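PDB 1J5X: glucosamine-6-phosphate deaminase from Thermotoga maritima, which belongs to the SIS-domain family and has an alpha/beta fold with two parallel-stranded beta sheets packed between helices. Local coordinates for residues A[71-74]-A[75-79]; A[28-32]-A[33-37]; A[62-65]-A[66-70]. All coordinates share one frame; numbering follows the deposited sequence.

Contact 1 of 3, residues A[71-74]-A[75-79]; sequences SYYF and ERVLK
The phenol ring of Tyr73 carries Val77 on one face: CG1 of Val77 sits 3.8 Å from the ring centroid, 20° off the normal, a CH-pi contact. The methyl is displaced toward the hydroxyl-bearing end of the ring, where Tyr73 CZ is 3.6 Å from Val77 CG1. The Phe74 ring is met obliquely by Leu78, with Leu78 CD1 3.4 Å from Phe74 CD2, and the two side chains run side by side in the same direction. Tyr73 gains its overlap from a CG anti to the backbone N (chi1 -161°), which swings the ring along the helix toward the next turn. Both pairs are i to i+4 neighbours on helix 62-78, the crossover helix of the beta-alpha-beta unit formed with strands 54-59 and 81-86. Helix 162-179 packs on this side, its Ala175 touching Phe74 and Val77, while its Asp176 accepts a hydrogen bond from Tyr73 OH; Phe57 of strand 54-59 meets Phe74 edge-to-face. Backbone bonds hold the spacing, among them Val77 N to Tyr73 O (2.8 Å, N-H...O 165°) and Leu78 N to Phe74 O (2.8 Å). The helix stops just beyond, where Lys79 takes a positive phi, and Lys79 N gives a weak bond to Glu75 O.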
# COMPACT_ATOMS: atom_id res chain seq x y z
N SER A 71 -0.21 -6.37 7.96
CA SER A 71 -0.63 -7.59 8.69
C SER A 71 0.28 -8.78 8.25
O SER A 71 0.74 -9.60 9.09
CB SER A 71 -2.12 -7.94 8.43
OG SER A 71 -2.40 -8.39 7.11
N TYR A 72 0.57 -8.86 6.96
CA TYR A 72 1.45 -9.98 6.51
C TYR A 72 2.82 -9.82 7.18
O TYR A 72 3.41 -10.78 7.69
CB TYR A 72 1.74 -9.96 5.00
CG TYR A 72 0.67 -10.47 4.08
CD1 TYR A 72 0.46 -11.82 3.89
CD2 TYR A 72 -0.12 -9.58 3.36
CE1 TYR A 72 -0.51 -12.29 3.01
CE2 TYR A 72 -1.06 -10.02 2.50
CZ TYR A 72 -1.27 -11.38 2.31
OH TYR A 72 -2.22 -11.82 1.42
N TYR A 73 3.37 -8.60 7.12
CA TYR A 73 4.70 -8.38 7.69
C TYR A 73 4.79 -8.63 9.19
O TYR A 73 5.78 -9.19 9.70
CB TYR A 73 5.17 -6.96 7.35
CG TYR A 73 6.67 -6.78 7.48
CD1 TYR A 73 7.55 -7.38 6.58
CD2 TYR A 73 7.21 -6.03 8.51
CE1 TYR A 73 8.94 -7.26 6.71
CE2 TYR A 73 8.59 -5.88 8.65
CZ TYR A 73 9.46 -6.50 7.76
OH TYR A 73 10.83 -6.44 7.94
N PHE A 74 3.79 -8.16 9.93
CA PHE A 74 3.78 -8.42 11.38
C PHE A 74 3.76 -9.90 11.72
O PHE A 74 4.50 -10.36 12.62
CB PHE A 74 2.56 -7.79 12.05
CG PHE A 74 2.88 -6.49 12.68
CD1 PHE A 74 3.29 -5.42 11.90
CD2 PHE A 74 2.74 -6.31 14.07
CE1 PHE A 74 3.55 -4.19 12.47
CE2 PHE A 74 3.01 -5.07 14.66
CZ PHE A 74 3.41 -4.02 13.87
N GLU A 75 2.93 -10.65 11.03
CA GLU A 75 2.88 -12.09 11.26
C GLU A 75 4.25 -12.68 10.89
O GLU A 75 4.76 -13.56 11.58
CB GLU A 75 1.83 -12.76 10.39
CG GLU A 75 1.79 -14.25 10.61
CD GLU A 75 0.65 -15.01 9.86
OE1 GLU A 75 0.28 -14.63 8.73
OE2 GLU A 75 0.16 -16.01 10.42
N ARG A 76 4.83 -12.20 9.81
CA ARG A 76 6.12 -12.72 9.33
C ARG A 76 7.27 -12.45 10.32
O ARG A 76 8.06 -13.36 10.66
CB ARG A 76 6.48 -12.07 7.97
CG ARG A 76 7.79 -12.60 7.34
CD ARG A 76 8.16 -11.96 6.01
NE ARG A 76 7.09 -12.06 4.99
CZ ARG A 76 6.79 -13.17 4.31
NH1 ARG A 76 7.48 -14.30 4.53
NH2 ARG A 76 5.80 -13.16 3.41
N VAL A 77 7.38 -11.23 10.78
CA VAL A 77 8.50 -10.93 11.67
C VAL A 77 8.26 -11.11 13.14
O VAL A 77 9.23 -11.38 13.89
CB VAL A 77 9.11 -9.52 11.41
CG1 VAL A 77 9.42 -9.33 9.92
CG2 VAL A 77 8.19 -8.44 11.92
N LEU A 78 7.02 -11.02 13.60
CA LEU A 78 6.76 -11.21 15.04
C LEU A 78 6.17 -12.57 15.37
O LEU A 78 6.05 -12.91 16.54
CB LEU A 78 5.79 -10.13 15.59
CG LEU A 78 6.45 -8.76 15.63
CD1 LEU A 78 5.34 -7.70 15.86
CD2 LEU A 78 7.46 -8.72 16.83
N LYS A 79 5.81 -13.34 14.35
CA LYS A 79 5.22 -14.66 14.53
C LYS A 79 3.99 -14.64 15.39
O LYS A 79 3.85 -15.47 16.25
CB LYS A 79 6.24 -15.64 15.18
CG LYS A 79 7.57 -15.62 14.58
CD LYS A 79 7.51 -15.76 13.11
CE LYS A 79 8.91 -15.61 12.54
NZ LYS A 79 9.38 -16.94 12.03

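Contact 2 of 3, residues A[28-32]-A[33-37]; sequences KKFFE and NFVLN
Phe30 lies beside Phe34, one helical turn on, and the two rings only marginally overlap: their planes are 26° apart, but the centroids are 5.5 Å from each other, so the near-parallel pair is slid well off a full stack. The touching carbons are Phe30 CE1 and Phe34 CD2, at 3.7 Å. With CG anti to the backbone N in both residues (chi1 164° and 177°), the rings point the same way. Another part of the Phe30 ring, CE2, meets Val35 CG2 at 3.5 Å.

Phe31 is packed differently. Leu36 CG stands over one face of its ring, 4.2 Å from the centroid, as a CH-pi contact, while Val35 approaches the ring obliquely through CB. The Phe31-Leu36 pair is five residues apart, a spacing that fits the wider pi-type turn at 33-35: Leu36 N bonds to Phe31 O at 2.9 Å, and Val35 N makes a weak bond to Phe30 O.

The aromatic side faces the protein, with Phe30 and Val35 against helix 162-179 and Phe31 against helix 184-205; Phe34 meets the ring of Phe151. The polar side carries Lys28, whose NZ forms a salt bridge with Glu32 OE2, and Asn33. Lys29 O accepts both Asn33 N and Asn33 ND2, the latter at 2.9 Å, from opposite faces of its carbonyl plane. Asn37 ND2 in turn bonds to Asn33 O, standing above that carbonyl's plane.

The chemistry therefore splits helix 27-35 by face: carbon contacts join it to helices 162-179 and 184-205 and to the loop carrying Phe151, while on the polar side Asn33 ND2 adds a second donor to Lys29 O, one turn back, and Asn37 ND2 supplies one to Asn33 O at the start of the wide turn.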
# COMPACT_ATOMS: atom_id res chain seq x y z
N LYS A 28 13.74 10.59 3.28
CA LYS A 28 14.87 10.47 4.20
C LYS A 28 14.69 11.31 5.44
O LYS A 28 14.96 10.91 6.58
CB LYS A 28 16.19 10.80 3.49
CG LYS A 28 17.43 10.58 4.38
CD LYS A 28 18.70 10.58 3.51
CE LYS A 28 19.99 10.29 4.30
NZ LYS A 28 20.55 11.51 4.96
N LYS A 29 14.20 12.53 5.23
CA LYS A 29 13.96 13.39 6.37
C LYS A 29 12.93 12.81 7.32
O LYS A 29 13.09 12.85 8.54
CB LYS A 29 13.47 14.76 5.85
CG LYS A 29 13.11 15.76 6.92
CD LYS A 29 12.76 17.09 6.20
CE LYS A 29 12.47 18.25 7.15
NZ LYS A 29 11.89 19.37 6.36
N PHE A 30 11.84 12.30 6.75
CA PHE A 30 10.79 11.72 7.54
C PHE A 30 11.38 10.50 8.27
O PHE A 30 11.14 10.29 9.45
CB PHE A 30 9.64 11.27 6.62
CG PHE A 30 8.68 10.33 7.28
CD1 PHE A 30 7.74 10.79 8.18
CD2 PHE A 30 8.75 8.93 7.00
CE1 PHE A 30 6.84 9.90 8.83
CE2 PHE A 30 7.87 8.03 7.64
CZ PHE A 30 6.91 8.50 8.56
N PHE A 31 12.12 9.69 7.52
CA PHE A 31 12.71 8.48 8.12
C PHE A 31 13.58 8.83 9.33
O PHE A 31 13.45 8.24 10.43
CB PHE A 31 13.55 7.76 7.06
CG PHE A 31 14.24 6.52 7.57
CD1 PHE A 31 13.50 5.41 8.00
CD2 PHE A 31 15.65 6.48 7.64
CE1 PHE A 31 14.14 4.26 8.50
CE2 PHE A 31 16.32 5.34 8.13
CZ PHE A 31 15.57 4.23 8.57
N GLU A 32 14.45 9.83 9.13
CA GLU A 32 15.41 10.19 10.17
C GLU A 32 14.82 10.94 11.32
O GLU A 32 15.23 10.78 12.45
CB GLU A 32 16.57 10.98 9.56
CG GLU A 32 17.32 10.20 8.47
CD GLU A 32 18.47 10.98 7.85
OE1 GLU A 32 18.48 12.24 7.98
OE2 GLU A 32 19.37 10.36 7.23
N ASN A 33 13.83 11.77 11.04
CA ASN A 33 13.27 12.51 12.15
C ASN A 33 12.17 11.82 12.93
O ASN A 33 12.02 12.06 14.13
CB ASN A 33 12.82 13.87 11.64
CG ASN A 33 14.00 14.74 11.32
OD1 ASN A 33 14.47 15.46 12.33
ND2 ASN A 33 14.52 14.73 10.20
N PHE A 34 11.40 10.96 12.28
CA PHE A 34 10.31 10.30 12.96
C PHE A 34 10.56 8.77 13.13
O PHE A 34 10.43 8.24 14.21
CB PHE A 34 8.99 10.48 12.17
CG PHE A 34 7.82 9.77 12.77
CD1 PHE A 34 7.15 10.32 13.88
CD2 PHE A 34 7.34 8.58 12.22
CE1 PHE A 34 6.00 9.69 14.41
CE2 PHE A 34 6.21 7.96 12.72
CZ PHE A 34 5.53 8.50 13.83
N VAL A 35 10.88 8.09 12.04
CA VAL A 35 11.02 6.62 12.14
C VAL A 35 12.15 6.19 13.10
O VAL A 35 11.93 5.41 14.05
CB VAL A 35 11.19 6.00 10.73
CG1 VAL A 35 11.26 4.45 10.88
CG2 VAL A 35 9.94 6.28 9.88
N LEU A 36 13.35 6.68 12.85
CA LEU A 36 14.49 6.37 13.70
C LEU A 36 14.31 6.73 15.14
O LEU A 36 15.10 6.30 15.95
CB LEU A 36 15.72 7.09 13.21
CG LEU A 36 16.21 6.57 11.88
CD1 LEU A 36 17.50 7.31 11.57
CD2 LEU A 36 16.44 5.02 11.98
N ASN A 37 13.30 7.53 15.50
CA ASN A 37 13.14 7.90 16.91
C ASN A 37 11.99 7.16 17.58
O ASN A 37 11.74 7.29 18.78
CB ASN A 37 12.98 9.43 17.06
CG ASN A 37 14.27 10.20 16.72
OD1 ASN A 37 15.38 9.80 17.36
ND2 ASN A 37 14.28 11.12 15.87

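Contact 3 of 3, residues A[62-65]-A[66-70]; sequences SSYN and LALTI
Asn65 and Thr69 make the close part of this contact, Tyr64 and Leu68 the loose one. Asn65 O accepts two donors from the same residue: Thr69 N at 3.0 Å and Thr69 OG1 at 2.8 Å. They arrive from opposite faces of the carbonyl plane, tilted 31° and 26° from it, so the oxygen is gripped from both sides. The hydroxyl can fold back in this way because OG1 stands beside its own backbone N, anti to the carbonyl carbon (chi1 -53°), facing the preceding turn.

The other side is slacker. The phenol of Tyr64 leans across Leu68, but its ring carbon CZ lies 4.4 Å from Leu68 CB, and Tyr64 OH is 4.0 Å from Leu68 CD1. The approach to the ring is oblique, and both residues are partly exposed, unlike Asn65 and Thr69, which are buried.

These residues form the first two and a half turns of helix 62-78, which two residues separate from strand 54-59 in the beta-alpha-beta unit. Leu66 N bonds to Ser62 O, and Ala67 N bonds to Ser63 O. Strand 102-107 and helix 162-179 supply buried surroundings: Leu66 and Ala67 touch Phe107 of the strand, and Leu66 also meets the helix. Polar groups face helix 222-238, where Glu229 accepts a hydrogen bond from Asn65 ND2. Ser62 OG lies between a lysine and a glutamate of that helix, hydrogen-bonded to Lys233 and weakly to Glu229, so the two charges would probably largely offset there.

Within the buried interior, Asn65 thus directs its amide to another helix, while Thr69 pairs its hydroxyl with a main-chain oxygen of its own helix, giving Asn65 O a second donor beside the regular backbone N-H.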
# COMPACT_ATOMS: atom_id res chain seq x y z
N SER A 62 -7.55 2.63 0.59
CA SER A 62 -6.07 2.54 0.68
C SER A 62 -5.62 2.16 2.07
O SER A 62 -4.57 1.50 2.21
CB SER A 62 -5.37 3.89 0.35
OG SER A 62 -5.81 4.29 -0.90
N SER A 63 -6.38 2.58 3.11
CA SER A 63 -5.95 2.25 4.47
C SER A 63 -6.22 0.75 4.79
O SER A 63 -5.62 0.16 5.68
CB SER A 63 -6.64 3.14 5.49
OG SER A 63 -5.93 4.39 5.64
N TYR A 64 -7.16 0.17 4.07
CA TYR A 64 -7.37 -1.27 4.27
C TYR A 64 -6.22 -1.93 3.55
O TYR A 64 -5.68 -2.95 4.01
CB TYR A 64 -8.70 -1.76 3.67
CG TYR A 64 -8.75 -3.27 3.49
CD1 TYR A 64 -8.89 -4.12 4.61
CD2 TYR A 64 -8.53 -3.83 2.21
CE1 TYR A 64 -8.79 -5.52 4.48
CE2 TYR A 64 -8.41 -5.27 2.07
CZ TYR A 64 -8.53 -6.08 3.22
OH TYR A 64 -8.27 -7.45 3.15
N ASN A 65 -5.86 -1.42 2.37
CA ASN A 65 -4.72 -2.05 1.68
C ASN A 65 -3.44 -1.96 2.50
O ASN A 65 -2.59 -2.89 2.45
CB ASN A 65 -4.50 -1.42 0.29
CG ASN A 65 -5.70 -1.65 -0.62
OD1 ASN A 65 -6.36 -2.70 -0.57
ND2 ASN A 65 -5.97 -0.69 -1.48
N LEU A 66 -3.28 -0.87 3.23
CA LEU A 66 -2.14 -0.63 4.07
C LEU A 66 -2.19 -1.66 5.22
O LEU A 66 -1.19 -2.35 5.52
CB LEU A 66 -2.23 0.79 4.61
CG LEU A 66 -1.15 1.28 5.56
CD1 LEU A 66 0.19 1.06 4.95
CD2 LEU A 66 -1.39 2.82 5.90
N ALA A 67 -3.37 -1.82 5.83
CA ALA A 67 -3.61 -2.77 6.94
C ALA A 67 -3.28 -4.20 6.48
O ALA A 67 -2.65 -4.96 7.20
CB ALA A 67 -5.11 -2.72 7.39
N LEU A 68 -3.71 -4.55 5.28
CA LEU A 68 -3.43 -5.88 4.75
C LEU A 68 -1.92 -6.07 4.60
O LEU A 68 -1.36 -7.08 5.08
CB LEU A 68 -4.09 -6.06 3.39
CG LEU A 68 -3.82 -7.40 2.73
CD1 LEU A 68 -4.40 -8.56 3.57
CD2 LEU A 68 -4.51 -7.39 1.35
N THR A 69 -1.26 -5.11 3.96
CA THR A 69 0.19 -5.21 3.75
C THR A 69 0.96 -5.35 5.05
O THR A 69 1.81 -6.25 5.18
CB THR A 69 0.71 -4.00 2.98
OG1 THR A 69 -0.08 -3.85 1.77
CG2 THR A 69 2.22 -4.25 2.55
N ILE A 70 0.65 -4.52 6.06
CA ILE A 70 1.41 -4.64 7.29
C ILE A 70 1.04 -5.90 8.07
O ILE A 70 1.90 -6.49 8.74
CB ILE A 70 1.30 -3.31 8.12
CG1 ILE A 70 2.24 -3.34 9.35
CG2 ILE A 70 -0.16 -3.08 8.54
CD1 ILE A 70 3.78 -3.49 8.95

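In the fold
Along the chain contact 2 comes first, then contact 3, then contact 1. Contacts 3 and 1 follow one another on helix 62-78, their centres 13 Å apart, so together they trace the crossover helix between strands 54-59 and 81-86 of the five-stranded parallel sheet, from deep in the molecule toward its outside. Contact 2 lies on the separate helix 27-35, with its centre about 22 Å from that of contact 1 and 21 Å from that of contact 3, without touching either. Helix 162-179 is the shared neighbour: residues of all three contacts pack on it, so helix 27-35 and helix 62-78 are joined through it.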